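Local coordinates for protein glucose-6-phosphate isomerase (Chlamydia trachomatis D/UW-3/CX, PDB 6OTU) that catalyses the reversible isomerization of glucose-6-phosphate to fructose-6-phosphate, at residues 398-403 with 453-458; 333-338 with 402-407; 54-59 with 311-316. One frame throughout, in Å; residues are numbered along the deposited sequence.

Contact 1 (398-403 with 453-458)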
ATOM      1  N   ILE A 398       1.897  16.619   8.448  1.00 36.33           N
ATOM      2  CA  ILE A 398       0.460  16.476   8.241  1.00 28.70           C
ATOM      3  C   ILE A 398       0.199  15.609   7.016  1.00 33.44           C
ATOM      4  O   ILE A 398       0.809  15.797   5.954  1.00 36.52           O
ATOM      5  CB  ILE A 398      -0.191  17.855   8.101  1.00 31.13           C
ATOM      6  CG1 ILE A 398       0.046  18.672   9.379  1.00 29.24           C
ATOM      7  CG2 ILE A 398      -1.693  17.715   7.732  1.00 28.94           C
ATOM      8  CD1 ILE A 398      -0.454  18.009  10.638  1.00 29.40           C
ATOM      9  N   VAL A 399      -0.690  14.635   7.172  1.00 33.88           N
ATOM     10  CA  VAL A 399      -1.175  13.787   6.086  1.00 31.86           C
ATOM     11  C   VAL A 399      -2.687  13.955   5.984  1.00 34.83           C
ATOM     12  O   VAL A 399      -3.424  13.517   6.881  1.00 33.62           O
ATOM     13  CB  VAL A 399      -0.818  12.309   6.316  1.00 28.39           C
ATOM     14  CG1 VAL A 399      -1.383  11.462   5.180  1.00 32.60           C
ATOM     15  CG2 VAL A 399       0.689  12.126   6.448  1.00 28.02           C
ATOM     16  N   PRO A 400      -3.185  14.606   4.935  1.00 35.45           N
ATOM     17  CA  PRO A 400      -4.644  14.659   4.706  1.00 31.01           C
ATOM     18  C   PRO A 400      -5.221  13.276   4.403  1.00 33.95           C
ATOM     19  O   PRO A 400      -4.618  12.481   3.678  1.00 36.11           O
ATOM     20  CB  PRO A 400      -4.786  15.585   3.488  1.00 28.40           C
ATOM     21  CG  PRO A 400      -3.414  16.279   3.357  1.00 37.01           C
ATOM     22  CD  PRO A 400      -2.402  15.362   3.945  1.00 29.97           C
ATOM     23  N   VAL A 401      -6.404  12.995   4.951  1.00 35.42           N
ATOM     24  CA  VAL A 401      -7.017  11.673   4.853  1.00 33.09           C
ATOM     25  C   VAL A 401      -8.351  11.771   4.122  1.00 31.11           C
ATOM     26  O   VAL A 401      -9.130  12.704   4.341  1.00 34.24           O
ATOM     27  CB  VAL A 401      -7.219  11.026   6.245  1.00 31.76           C
ATOM     28  CG1 VAL A 401      -8.219   9.862   6.183  1.00 30.41           C
ATOM     29  CG2 VAL A 401      -5.915  10.534   6.791  1.00 28.49           C
ATOM     30  N   GLU A 402      -8.614  10.787   3.276  1.00 28.38           N
ATOM     31  CA  GLU A 402      -9.915  10.543   2.676  1.00 29.04           C
ATOM     32  C   GLU A 402     -10.465   9.248   3.274  1.00 29.78           C
ATOM     33  O   GLU A 402     -10.031   8.152   2.911  1.00 31.47           O
ATOM     34  CB  GLU A 402      -9.805  10.464   1.152  1.00 28.35           C
ATOM     35  CG  GLU A 402      -9.315  11.767   0.497  1.00 42.16           C
ATOM     36  CD  GLU A 402      -9.142  11.664  -1.019  1.00 50.39           C
ATOM     37  OE1 GLU A 402      -8.895  10.558  -1.545  1.00 51.34           O
ATOM     38  OE2 GLU A 402      -9.262  12.704  -1.693  1.00 55.55           O
ATOM     39  N   PHE A 403     -11.424   9.377   4.190  1.00 29.72           N
ATOM     40  CA  PHE A 403     -12.073   8.211   4.784  1.00 30.66           C
ATOM     41  C   PHE A 403     -13.179   7.718   3.874  1.00 37.87           C
ATOM     42  O   PHE A 403     -13.965   8.516   3.345  1.00 36.28           O
ATOM     43  CB  PHE A 403     -12.691   8.549   6.151  1.00 29.49           C
ATOM     44  CG  PHE A 403     -11.692   8.744   7.244  1.00 29.49           C
ATOM     45  CD1 PHE A 403     -10.954   7.671   7.732  1.00 36.25           C
ATOM     46  CD2 PHE A 403     -11.468  10.007   7.775  1.00 29.60           C
ATOM     47  CE1 PHE A 403     -10.012   7.851   8.744  1.00 34.13           C
ATOM     48  CE2 PHE A 403     -10.538  10.194   8.801  1.00 32.82           C
ATOM     49  CZ  PHE A 403      -9.809   9.109   9.284  1.00 29.56           C
ATOM     50  N   ASN A 453      -5.639  19.520  13.958  1.00 31.08           N
ATOM     51  CA  ASN A 453      -5.590  20.273  12.702  1.00 30.90           C
ATOM     52  C   ASN A 453      -5.089  19.425  11.541  1.00 40.60           C
ATOM     53  O   ASN A 453      -4.551  19.948  10.568  1.00 40.46           O
ATOM     54  CB  ASN A 453      -4.742  21.544  12.828  1.00 31.06           C
ATOM     55  CG  ASN A 453      -5.587  22.767  13.133  1.00 40.48           C
ATOM     56  OD1 ASN A 453      -6.762  22.824  12.760  1.00 34.61           O
ATOM     57  ND2 ASN A 453      -5.008  23.738  13.825  1.00 31.90           N
ATOM     58  N   SER A 454      -5.281  18.112  11.620  1.00 40.65           N
ATOM     59  CA  SER A 454      -4.933  17.232  10.518  1.00 29.74           C
ATOM     60  C   SER A 454      -6.215  16.962   9.738  1.00 33.32           C
ATOM     61  O   SER A 454      -7.165  16.383  10.299  1.00 36.31           O
ATOM     62  CB  SER A 454      -4.309  15.933  11.037  1.00 29.58           C
ATOM     63  OG  SER A 454      -4.363  14.881  10.102  1.00 43.83           O
ATOM     64  N   PRO A 455      -6.315  17.396   8.481  1.00 33.73           N
ATOM     65  CA  PRO A 455      -7.619  17.443   7.810  1.00 31.79           C
ATOM     66  C   PRO A 455      -8.059  16.096   7.248  1.00 40.14           C
ATOM     67  O   PRO A 455      -7.255  15.218   6.932  1.00 29.12           O
ATOM     68  CB  PRO A 455      -7.389  18.451   6.675  1.00 33.15           C
ATOM     69  CG  PRO A 455      -5.936  18.350   6.386  1.00 32.11           C
ATOM     70  CD  PRO A 455      -5.253  18.052   7.688  1.00 29.39           C
ATOM     71  N   SER A 456      -9.378  15.959   7.097  1.00 29.64           N
ATOM     72  CA  SER A 456      -9.921  14.750   6.499  1.00 29.48           C
ATOM     73  C   SER A 456     -11.317  15.022   5.959  1.00 33.19           C
ATOM     74  O   SER A 456     -11.969  16.006   6.330  1.00 32.01           O
ATOM     75  CB  SER A 456      -9.951  13.581   7.499  1.00 34.11           C
ATOM     76  OG  SER A 456     -10.687  13.900   8.668  1.00 35.33           O
ATOM     77  N   SER A 457     -11.757  14.129   5.067  1.00 29.56           N
ATOM     78  CA  SER A 457     -13.134  14.077   4.600  1.00 31.86           C
ATOM     79  C   SER A 457     -13.678  12.660   4.769  1.00 33.64           C
ATOM     80  O   SER A 457     -12.934  11.693   4.974  1.00 34.88           O
ATOM     81  CB  SER A 457     -13.265  14.526   3.132  1.00 29.72           C
ATOM     82  OG  SER A 457     -12.711  13.575   2.239  1.00 39.91           O
ATOM     83  N   ILE A 458     -14.999  12.556   4.669  1.00 32.38           N
ATOM     84  CA  ILE A 458     -15.748  11.336   4.945  1.00 33.04           C
ATOM     85  C   ILE A 458     -16.736  11.140   3.806  1.00 41.34           C
ATOM     86  O   ILE A 458     -17.602  11.991   3.582  1.00 30.64           O
ATOM     87  CB  ILE A 458     -16.507  11.400   6.286  1.00 30.70           C
ATOM     88  CG1 ILE A 458     -15.582  11.759   7.452  1.00 38.02           C
ATOM     89  CG2 ILE A 458     -17.222  10.087   6.547  1.00 30.86           C
ATOM     90  CD1 ILE A 458     -16.310  11.888   8.811  1.00 31.24           C
TER
HETATM   91  O   HOH W   1      -1.815  14.150   9.852  1.00 32.99           O
HETATM   92  O   HOH W   2     -13.606  11.089   1.726  1.00 50.15           O
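Val401-Phe403 and Ser456-Ile458 run side by side as parallel strands, their axes 4.8 Å apart at closest and 13° from one another, joined by Val401 N donating to Pro455 O at 3.1 Å, Ser457 N to Val401 O, and Phe403 N to Ser457 O at 2.9 Å.

Phe403 makes the largest single contribution to the buried surface. Its CG lies anti to its own carbonyl carbon (chi1 -73°), and Val401 CG1 sits over the centre of one ring face, 3.4 Å above the plane. Ser456 comes to the ring from the partner strand, its OG in plane at the edge and its CB 3.7 Å from Phe403 CE2; Ser456 CA also makes a bent CA-H...O contact with Val401 O, 3.1 Å from CA to O. The Ser456 OG is hydrogen-bonded to Ser434 of helix 422-439, whose Leu430 also packs on Phe403. This helix lies in the chain between the two strands and covers the face that bears Val401, Phe403 and Ser456, so the pair forms a beta-alpha-beta crossover in the mixed sheet of this SIS-type enzyme.

Ahead of the paired strands Ile398 CG2 meets Pro455 CD at 3.6 Å, the two side chains crossing at a slant. Water joins the segments twice. One molecule accepts from Val399 N and bonds Ser454 OG. The other donates to Phe403 O and bonds Ser457 OG at 2.7 Å, and Ser457 OG has a further, weak hydrogen bond with Tyr56 OH.

Contact 2 (333-338 with 402-407)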
ATOM      1  N   THR A 333      -1.624  12.155   0.241  1.00 33.14           N
ATOM      2  CA  THR A 333      -3.007  11.910   0.638  1.00 38.08           C
ATOM      3  C   THR A 333      -3.136  10.431   0.966  1.00 36.49           C
ATOM      4  O   THR A 333      -2.765   9.583   0.147  1.00 30.57           O
ATOM      5  CB  THR A 333      -4.026  12.262  -0.470  1.00 43.22           C
ATOM      6  OG1 THR A 333      -3.857  13.613  -0.891  1.00 44.63           O
ATOM      7  CG2 THR A 333      -5.445  12.114   0.055  1.00 51.47           C
ATOM      8  N   ALA A 334      -3.687  10.132   2.143  1.00 32.69           N
ATOM      9  CA  ALA A 334      -4.014   8.770   2.557  1.00 27.69           C
ATOM     10  C   ALA A 334      -5.491   8.487   2.303  1.00 33.61           C
ATOM     11  O   ALA A 334      -6.368   9.196   2.823  1.00 30.85           O
ATOM     12  CB  ALA A 334      -3.704   8.555   4.038  1.00 27.82           C
ATOM     13  N   VAL A 335      -5.767   7.439   1.542  1.00 27.73           N
ATOM     14  CA  VAL A 335      -7.129   6.963   1.321  1.00 36.01           C
ATOM     15  C   VAL A 335      -7.373   5.792   2.268  1.00 34.21           C
ATOM     16  O   VAL A 335      -6.663   4.783   2.212  1.00 38.88           O
ATOM     17  CB  VAL A 335      -7.353   6.563  -0.149  1.00 36.86           C
ATOM     18  CG1 VAL A 335      -8.824   6.316  -0.416  1.00 30.90           C
ATOM     19  CG2 VAL A 335      -6.803   7.652  -1.104  1.00 35.55           C
ATOM     20  N   ILE A 336      -8.373   5.922   3.140  1.00 35.84           N
ATOM     21  CA  ILE A 336      -8.568   4.976   4.241  1.00 33.78           C
ATOM     22  C   ILE A 336      -9.956   4.349   4.172  1.00 34.36           C
ATOM     23  O   ILE A 336     -10.905   4.889   4.755  1.00 36.12           O
ATOM     24  CB  ILE A 336      -8.361   5.660   5.607  1.00 33.05           C
ATOM     25  CG1 ILE A 336      -6.984   6.342   5.682  1.00 28.40           C
ATOM     26  CG2 ILE A 336      -8.563   4.669   6.751  1.00 28.88           C
ATOM     27  CD1 ILE A 336      -5.787   5.378   5.569  1.00 28.28           C
ATOM     28  N   PRO A 337     -10.135   3.227   3.475  1.00 39.74           N
ATOM     29  CA  PRO A 337     -11.474   2.597   3.421  1.00 39.24           C
ATOM     30  C   PRO A 337     -11.753   1.738   4.660  1.00 37.44           C
ATOM     31  O   PRO A 337     -10.953   0.873   5.037  1.00 35.64           O
ATOM     32  CB  PRO A 337     -11.428   1.748   2.136  1.00 30.83           C
ATOM     33  CG  PRO A 337      -9.999   2.009   1.496  1.00 28.47           C
ATOM     34  CD  PRO A 337      -9.144   2.570   2.597  1.00 28.44           C
ATOM     35  N   TYR A 338     -12.888   1.995   5.314  1.00 30.44           N
ATOM     36  CA  TYR A 338     -13.347   1.153   6.427  1.00 33.95           C
ATOM     37  C   TYR A 338     -14.224   0.049   5.849  1.00 35.85           C
ATOM     38  O   TYR A 338     -15.436  -0.007   6.045  1.00 37.95           O
ATOM     39  CB  TYR A 338     -14.080   1.978   7.484  1.00 30.30           C
ATOM     40  CG  TYR A 338     -13.128   2.649   8.465  1.00 37.27           C
ATOM     41  CD1 TYR A 338     -12.213   3.594   8.016  1.00 35.00           C
ATOM     42  CD2 TYR A 338     -13.123   2.321   9.830  1.00 33.06           C
ATOM     43  CE1 TYR A 338     -11.339   4.205   8.876  1.00 37.00           C
ATOM     44  CE2 TYR A 338     -12.229   2.931  10.710  1.00 30.64           C
ATOM     45  CZ  TYR A 338     -11.336   3.877  10.223  1.00 40.87           C
ATOM     46  OH  TYR A 338     -10.418   4.510  11.051  1.00 36.04           O
ATOM     47  N   GLU A 402      -8.614  10.787   3.276  1.00 28.38           N
ATOM     48  CA  GLU A 402      -9.915  10.543   2.676  1.00 29.04           C
ATOM     49  C   GLU A 402     -10.465   9.248   3.274  1.00 29.78           C
ATOM     50  O   GLU A 402     -10.031   8.152   2.911  1.00 31.47           O
ATOM     51  CB  GLU A 402      -9.805  10.464   1.152  1.00 28.35           C
ATOM     52  CG  GLU A 402      -9.315  11.767   0.497  1.00 42.16           C
ATOM     53  CD  GLU A 402      -9.142  11.664  -1.019  1.00 50.39           C
ATOM     54  OE1 GLU A 402      -8.895  10.558  -1.545  1.00 51.34           O
ATOM     55  OE2 GLU A 402      -9.262  12.704  -1.693  1.00 55.55           O
ATOM     56  N   PHE A 403     -11.424   9.377   4.190  1.00 29.72           N
ATOM     57  CA  PHE A 403     -12.073   8.211   4.784  1.00 30.66           C
ATOM     58  C   PHE A 403     -13.179   7.718   3.874  1.00 37.87           C
ATOM     59  O   PHE A 403     -13.965   8.516   3.345  1.00 36.28           O
ATOM     60  CB  PHE A 403     -12.691   8.549   6.151  1.00 29.49           C
ATOM     61  CG  PHE A 403     -11.692   8.744   7.244  1.00 29.49           C
ATOM     62  CD1 PHE A 403     -10.954   7.671   7.732  1.00 36.25           C
ATOM     63  CD2 PHE A 403     -11.468  10.007   7.775  1.00 29.60           C
ATOM     64  CE1 PHE A 403     -10.012   7.851   8.744  1.00 34.13           C
ATOM     65  CE2 PHE A 403     -10.538  10.194   8.801  1.00 32.82           C
ATOM     66  CZ  PHE A 403      -9.809   9.109   9.284  1.00 29.56           C
ATOM     67  N   ILE A 404     -13.277   6.402   3.724  1.00 31.54           N
ATOM     68  CA  ILE A 404     -14.389   5.806   2.994  1.00 29.89           C
ATOM     69  C   ILE A 404     -15.063   4.779   3.884  1.00 36.22           C
ATOM     70  O   ILE A 404     -14.397   3.872   4.393  1.00 45.19           O
ATOM     71  CB  ILE A 404     -13.934   5.155   1.674  1.00 30.90           C
ATOM     72  CG1 ILE A 404     -13.063   6.132   0.881  1.00 28.78           C
ATOM     73  CG2 ILE A 404     -15.158   4.681   0.886  1.00 29.26           C
ATOM     74  CD1 ILE A 404     -12.755   5.701  -0.550  1.00 28.59           C
ATOM     75  N   GLY A 405     -16.384   4.894   4.039  1.00 30.01           N
ATOM     76  CA  GLY A 405     -17.109   3.991   4.907  1.00 30.40           C
ATOM     77  C   GLY A 405     -18.520   3.686   4.449  1.00 39.33           C
ATOM     78  O   GLY A 405     -19.060   4.298   3.517  1.00 34.92           O
ATOM     79  N   PHE A 406     -19.117   2.712   5.135  1.00 36.63           N
ATOM     80  CA  PHE A 406     -20.464   2.256   4.823  1.00 37.33           C
ATOM     81  C   PHE A 406     -21.235   2.032   6.112  1.00 41.59           C
ATOM     82  O   PHE A 406     -20.653   1.745   7.172  1.00 35.44           O
ATOM     83  CB  PHE A 406     -20.434   0.981   3.965  1.00 33.83           C
ATOM     84  CG  PHE A 406     -19.586   1.128   2.743  1.00 31.99           C
ATOM     85  CD1 PHE A 406     -20.116   1.665   1.583  1.00 35.15           C
ATOM     86  CD2 PHE A 406     -18.233   0.807   2.774  1.00 33.22           C
ATOM     87  CE1 PHE A 406     -19.329   1.846   0.447  1.00 30.42           C
ATOM     88  CE2 PHE A 406     -17.439   0.977   1.643  1.00 36.99           C
ATOM     89  CZ  PHE A 406     -17.994   1.505   0.475  1.00 35.40           C
ATOM     90  N   LEU A 407     -22.557   2.202   6.015  1.00 38.53           N
ATOM     91  CA  LEU A 407     -23.435   1.958   7.152  1.00 39.68           C
ATOM     92  C   LEU A 407     -23.697   0.472   7.394  1.00 44.49           C
ATOM     93  O   LEU A 407     -24.101   0.106   8.504  1.00 39.18           O
ATOM     94  CB  LEU A 407     -24.772   2.679   6.950  1.00 35.19           C
ATOM     95  CG  LEU A 407     -24.649   4.195   6.760  1.00 41.73           C
ATOM     96  CD1 LEU A 407     -26.022   4.828   6.614  1.00 33.96           C
ATOM     97  CD2 LEU A 407     -23.885   4.855   7.904  1.00 40.61           C
TER
HETATM   98  O   HOH W   3     -17.558   1.640   7.473  1.00 34.07           O
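Tyr338 carries CG anti to its own carbonyl carbon, beside the backbone N (chi1 -83°), and its side chain lies next to that of Phe403, both pointing the same way. Tyr338 CE1 comes within 3.7 Å of Phe403 CD1. With centroids 6.0 Å apart and planes at 62°, the rings meet obliquely. Ile336 lies alongside Phe403 as well, its CB 3.9 Å from Phe403 CD1, so that this one ring carbon touches both neighbours. Tyr338 OH is hydrogen-bonded to Gln385 OE1, and the Tyr338 side chain is about 8 Å from that of the active-site residue His386.

Four backbone bonds hold the parallel strands. Glu402 N donates to Ala334 O at 2.8 Å, nearly along the C=O axis, and Glu402 O accepts from Ile336 N. Ile404 N reaches Ile336 O from well above the carbonyl plane, whereas the last bond, Tyr338 N to Ile404 O, is close to straight at both donor and acceptor.

On the face bearing Val335, Glu402 and Ile404, the extended Glu402 chain passes Thr333 at a slant, Thr333 CG2 lying 3.9 Å from Glu402 CD. Val335 CG2 approaches Glu402 OE1 to 3.6 Å, and Val335 CG1 meets Ile404 CD1 at 4.0 Å. The carboxylate itself is held by a salt bridge between OE2 and Lys479 and a hydrogen bond between OE1 and Tyr476 OH, both partners on helix 466-487.

That helix covers this face, with Tyr476 against Val335 and Ile404; helix 422-439 packs on Tyr338 and Phe403 from the opposite one, while strands 375-377 and 456-461 flank the pair within the sheet.

Contact 3 (54-59 with 311-316). With ACT (acetate ion), chain B.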
ATOM      1  N   PHE A  54     -24.523   8.848  -1.800  1.00 36.96           N
ATOM      2  CA  PHE A  54     -23.446   9.109  -0.855  1.00 36.39           C
ATOM      3  C   PHE A  54     -23.772  10.318   0.007  1.00 36.82           C
ATOM      4  O   PHE A  54     -24.521  11.206  -0.394  1.00 40.33           O
ATOM      5  CB  PHE A  54     -22.105   9.412  -1.530  1.00 34.84           C
ATOM      6  CG  PHE A  54     -21.622   8.357  -2.457  1.00 35.26           C
ATOM      7  CD1 PHE A  54     -20.875   7.289  -1.984  1.00 34.77           C
ATOM      8  CD2 PHE A  54     -21.868   8.452  -3.811  1.00 37.80           C
ATOM      9  CE1 PHE A  54     -20.415   6.319  -2.846  1.00 35.17           C
ATOM     10  CE2 PHE A  54     -21.407   7.487  -4.685  1.00 38.21           C
ATOM     11  CZ  PHE A  54     -20.677   6.417  -4.202  1.00 36.93           C
ATOM     12  N   THR A  55     -23.151  10.366   1.180  1.00 37.59           N
ATOM     13  CA  THR A  55     -22.945  11.616   1.896  1.00 36.45           C
ATOM     14  C   THR A  55     -21.449  11.883   1.981  1.00 38.92           C
ATOM     15  O   THR A  55     -20.648  10.963   2.194  1.00 40.61           O
ATOM     16  CB  THR A  55     -23.584  11.592   3.294  1.00 37.91           C
ATOM     17  OG1 THR A  55     -24.975  11.270   3.166  1.00 39.18           O
ATOM     18  CG2 THR A  55     -23.445  12.954   3.976  1.00 37.73           C
ATOM     19  N   TYR A  56     -21.081  13.140   1.763  1.00 37.22           N
ATOM     20  CA  TYR A  56     -19.702  13.605   1.807  1.00 33.28           C
ATOM     21  C   TYR A  56     -19.625  14.743   2.815  1.00 45.41           C
ATOM     22  O   TYR A  56     -20.271  15.780   2.628  1.00 43.94           O
ATOM     23  CB  TYR A  56     -19.260  14.082   0.429  1.00 32.12           C
ATOM     24  CG  TYR A  56     -17.797  14.409   0.258  1.00 31.05           C
ATOM     25  CD1 TYR A  56     -16.826  13.404   0.276  1.00 35.32           C
ATOM     26  CD2 TYR A  56     -17.378  15.723   0.045  1.00 38.48           C
ATOM     27  CE1 TYR A  56     -15.486  13.699   0.094  1.00 35.79           C
ATOM     28  CE2 TYR A  56     -16.027  16.028  -0.144  1.00 29.57           C
ATOM     29  CZ  TYR A  56     -15.089  15.005  -0.125  1.00 39.65           C
ATOM     30  OH  TYR A  56     -13.742  15.277  -0.308  1.00 36.05           O
ATOM     31  N   SER A  57     -18.863  14.539   3.889  1.00 33.75           N
ATOM     32  CA  SER A  57     -18.670  15.533   4.942  1.00 38.26           C
ATOM     33  C   SER A  57     -17.227  16.009   4.911  1.00 37.43           C
ATOM     34  O   SER A  57     -16.306  15.195   4.845  1.00 37.84           O
ATOM     35  CB  SER A  57     -18.999  14.972   6.329  1.00 37.18           C
ATOM     36  OG  SER A  57     -19.150  16.011   7.295  1.00 46.40           O
ATOM     37  N   TYR A  58     -17.038  17.327   4.955  1.00 36.33           N
ATOM     38  CA  TYR A  58     -15.711  17.929   4.939  1.00 34.91           C
ATOM     39  C   TYR A  58     -15.603  19.017   5.995  1.00 37.61           C
ATOM     40  O   TYR A  58     -14.775  19.921   5.854  1.00 38.34           O
ATOM     41  CB  TYR A  58     -15.360  18.516   3.559  1.00 34.75           C
ATOM     42  CG  TYR A  58     -16.443  19.398   2.947  1.00 40.81           C
ATOM     43  CD1 TYR A  58     -17.600  18.837   2.408  1.00 31.32           C
ATOM     44  CD2 TYR A  58     -16.307  20.787   2.898  1.00 39.85           C
ATOM     45  CE1 TYR A  58     -18.594  19.625   1.840  1.00 31.61           C
ATOM     46  CE2 TYR A  58     -17.310  21.591   2.331  1.00 36.83           C
ATOM     47  CZ  TYR A  58     -18.453  20.996   1.802  1.00 36.68           C
ATOM     48  OH  TYR A  58     -19.456  21.762   1.226  1.00 31.99           O
ATOM     49  N   ALA A  59     -16.441  18.961   7.036  1.00 37.97           N
ATOM     50  CA  ALA A  59     -16.267  19.859   8.166  1.00 41.80           C
ATOM     51  C   ALA A  59     -14.902  19.673   8.834  1.00 45.90           C
ATOM     52  O   ALA A  59     -14.420  20.588   9.511  1.00 34.36           O
ATOM     53  CB  ALA A  59     -17.405  19.648   9.168  1.00 35.74           C
ATOM     54  N   GLU A 311     -22.023  21.360  -4.981  1.00 35.09           N
ATOM     55  CA  GLU A 311     -23.038  20.363  -5.309  1.00 36.78           C
ATOM     56  C   GLU A 311     -22.514  19.222  -6.190  1.00 43.67           C
ATOM     57  O   GLU A 311     -23.324  18.505  -6.782  1.00 49.87           O
ATOM     58  CB  GLU A 311     -24.230  21.031  -5.984  1.00 40.54           C
ATOM     59  CG  GLU A 311     -24.957  22.010  -5.098  1.00 47.80           C
ATOM     60  CD  GLU A 311     -25.967  22.850  -5.866  1.00 63.02           C
ATOM     61  OE1 GLU A 311     -26.225  22.553  -7.063  1.00 63.16           O
ATOM     62  OE2 GLU A 311     -26.503  23.809  -5.267  1.00 70.82           O
ATOM     63  N   ASN A 312     -21.190  19.011  -6.248  1.00 34.16           N
ATOM     64  CA  ASN A 312     -20.551  18.122  -7.226  1.00 36.15           C
ATOM     65  C   ASN A 312     -19.466  17.308  -6.509  1.00 40.09           C
ATOM     66  O   ASN A 312     -18.438  17.860  -6.104  1.00 38.03           O
ATOM     67  CB  ASN A 312     -19.969  18.952  -8.385  1.00 32.41           C
ATOM     68  CG  ASN A 312     -19.330  18.103  -9.499  1.00 33.73           C
ATOM     69  OD1 ASN A 312     -18.700  17.077  -9.232  1.00 35.98           O
ATOM     70  ND2 ASN A 312     -19.438  18.577 -10.751  1.00 32.38           N
ATOM     71  N   LEU A 313     -19.684  15.994  -6.358  1.00 33.96           N
ATOM     72  CA  LEU A 313     -18.775  15.184  -5.546  1.00 39.03           C
ATOM     73  C   LEU A 313     -17.349  15.175  -6.096  1.00 38.82           C
ATOM     74  O   LEU A 313     -16.435  15.632  -5.390  1.00 36.82           O
ATOM     75  CB  LEU A 313     -19.365  13.779  -5.371  1.00 39.23           C
ATOM     76  CG  LEU A 313     -20.643  13.713  -4.518  1.00 34.51           C
ATOM     77  CD1 LEU A 313     -21.375  12.425  -4.752  1.00 31.27           C
ATOM     78  CD2 LEU A 313     -20.326  13.892  -3.023  1.00 31.21           C
ATOM     79  N   PRO A 314     -17.084  14.735  -7.336  1.00 36.71           N
ATOM     80  CA  PRO A 314     -15.687  14.712  -7.790  1.00 37.40           C
ATOM     81  C   PRO A 314     -15.055  16.092  -7.914  1.00 30.24           C
ATOM     82  O   PRO A 314     -13.848  16.226  -7.677  1.00 41.40           O
ATOM     83  CB  PRO A 314     -15.766  13.987  -9.140  1.00 30.09           C
ATOM     84  CG  PRO A 314     -17.143  14.180  -9.602  1.00 30.52           C
ATOM     85  CD  PRO A 314     -17.999  14.233  -8.381  1.00 30.66           C
ATOM     86  N   LEU A 315     -15.836  17.123  -8.230  1.00 33.89           N
ATOM     87  CA  LEU A 315     -15.281  18.467  -8.336  1.00 35.10           C
ATOM     88  C   LEU A 315     -14.897  19.022  -6.968  1.00 39.25           C
ATOM     89  O   LEU A 315     -13.858  19.674  -6.829  1.00 40.37           O
ATOM     90  CB  LEU A 315     -16.286  19.397  -9.026  1.00 31.50           C
ATOM     91  CG  LEU A 315     -15.708  20.781  -9.330  1.00 31.80           C
ATOM     92  CD1 LEU A 315     -14.410  20.621 -10.122  1.00 31.53           C
ATOM     93  CD2 LEU A 315     -16.709  21.642 -10.089  1.00 32.45           C
ATOM     94  N   LEU A 316     -15.732  18.795  -5.951  1.00 30.95           N
ATOM     95  CA  LEU A 316     -15.389  19.224  -4.598  1.00 30.92           C
ATOM     96  C   LEU A 316     -14.159  18.484  -4.091  1.00 34.31           C
ATOM     97  O   LEU A 316     -13.222  19.093  -3.567  1.00 37.50           O
ATOM     98  CB  LEU A 316     -16.577  18.993  -3.659  1.00 31.17           C
ATOM     99  CG  LEU A 316     -16.534  19.446  -2.198  1.00 35.39           C
ATOM    100  CD1 LEU A 316     -15.983  20.862  -2.061  1.00 34.75           C
ATOM    101  CD2 LEU A 316     -17.937  19.376  -1.591  1.00 40.08           C
TER
HETATM  102  C   ACT B 601     -26.401   8.087   3.050  1.00 56.13           C
HETATM  103  O   ACT B 601     -26.143   9.009   3.862  1.00 55.41           O
HETATM  104  OXT ACT B 601     -25.856   6.952   2.979  1.00 55.86           O
HETATM  105  CH3 ACT B 601     -27.548   8.382   1.976  1.00 52.36           C
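Immediately ahead of Leu313, which packs on Tyr56, Asn312 ND2 is hydrogen-bonded to two backbone oxygens, Thr306 O and Ala304 O. These bonds fix the amide of the N-cap residue. Its other end, Asn312 OD1, accepts from Leu315 N at 3.0 Å, with the donor 56° out of the carbonyl plane: a capping bond on the first turn of helix 313-327. Leu316 N donates to Asn312 O, within the same first turn.

Between the segments the contact is wholly apolar. Leu313 and Leu316, three residues apart, offer their branches to Phe54, Tyr56 and Tyr58, the alternate residues of the strand and its continuation whose side chains set out toward the helix. Leu313 CD2 comes within 3.6 Å of Tyr56 CB, the two side chains sliding past each other in opposite directions, while Leu313 CD1 approaches Phe54 CD2 at 4.1 Å. The helix start is thus packed on strand 54-57, which runs antiparallel to both of its sheet neighbours, 48-51 and 456-461; Leu313 also touches Leu49 and Val51.

Leu316 CG, anti to the backbone N (chi1 -176°), lies 4.0 Å from Tyr56 CE2. Its CD2 reaches Tyr58 CE1 at 3.5 Å, and here the side chains cross at about a right angle. Thr55 points the other way, its OG1 donating to an acetate O at 2.6 Å; the ion probably comes from the crystallisation liquor.

In the fold
All three contacts involve one mixed sheet: contacts 1 and 2 within it, contact 3 packing a helix on its strand 54-57. Contacts 1 and 2 lie on the two sides of strand 401-406, share Glu402 and Phe403, and have centres 10 Å apart; a probable hydrogen bond from Ala334 N to Pro400 O (3.0 Å) ties them further. Contact 3 joins contact 1 through neighbouring strands, with Ser57 N 2.9 Å from Ile458 O, but does not touch contact 2. Its helix 313-327 is followed in the chain by strand 332-337 of contact 2. None is at the ligand: the Tyr338 side chain is about 13 Å from a bound glucose-6-phosphate, and that of Phe403 about 12 Å from His386's.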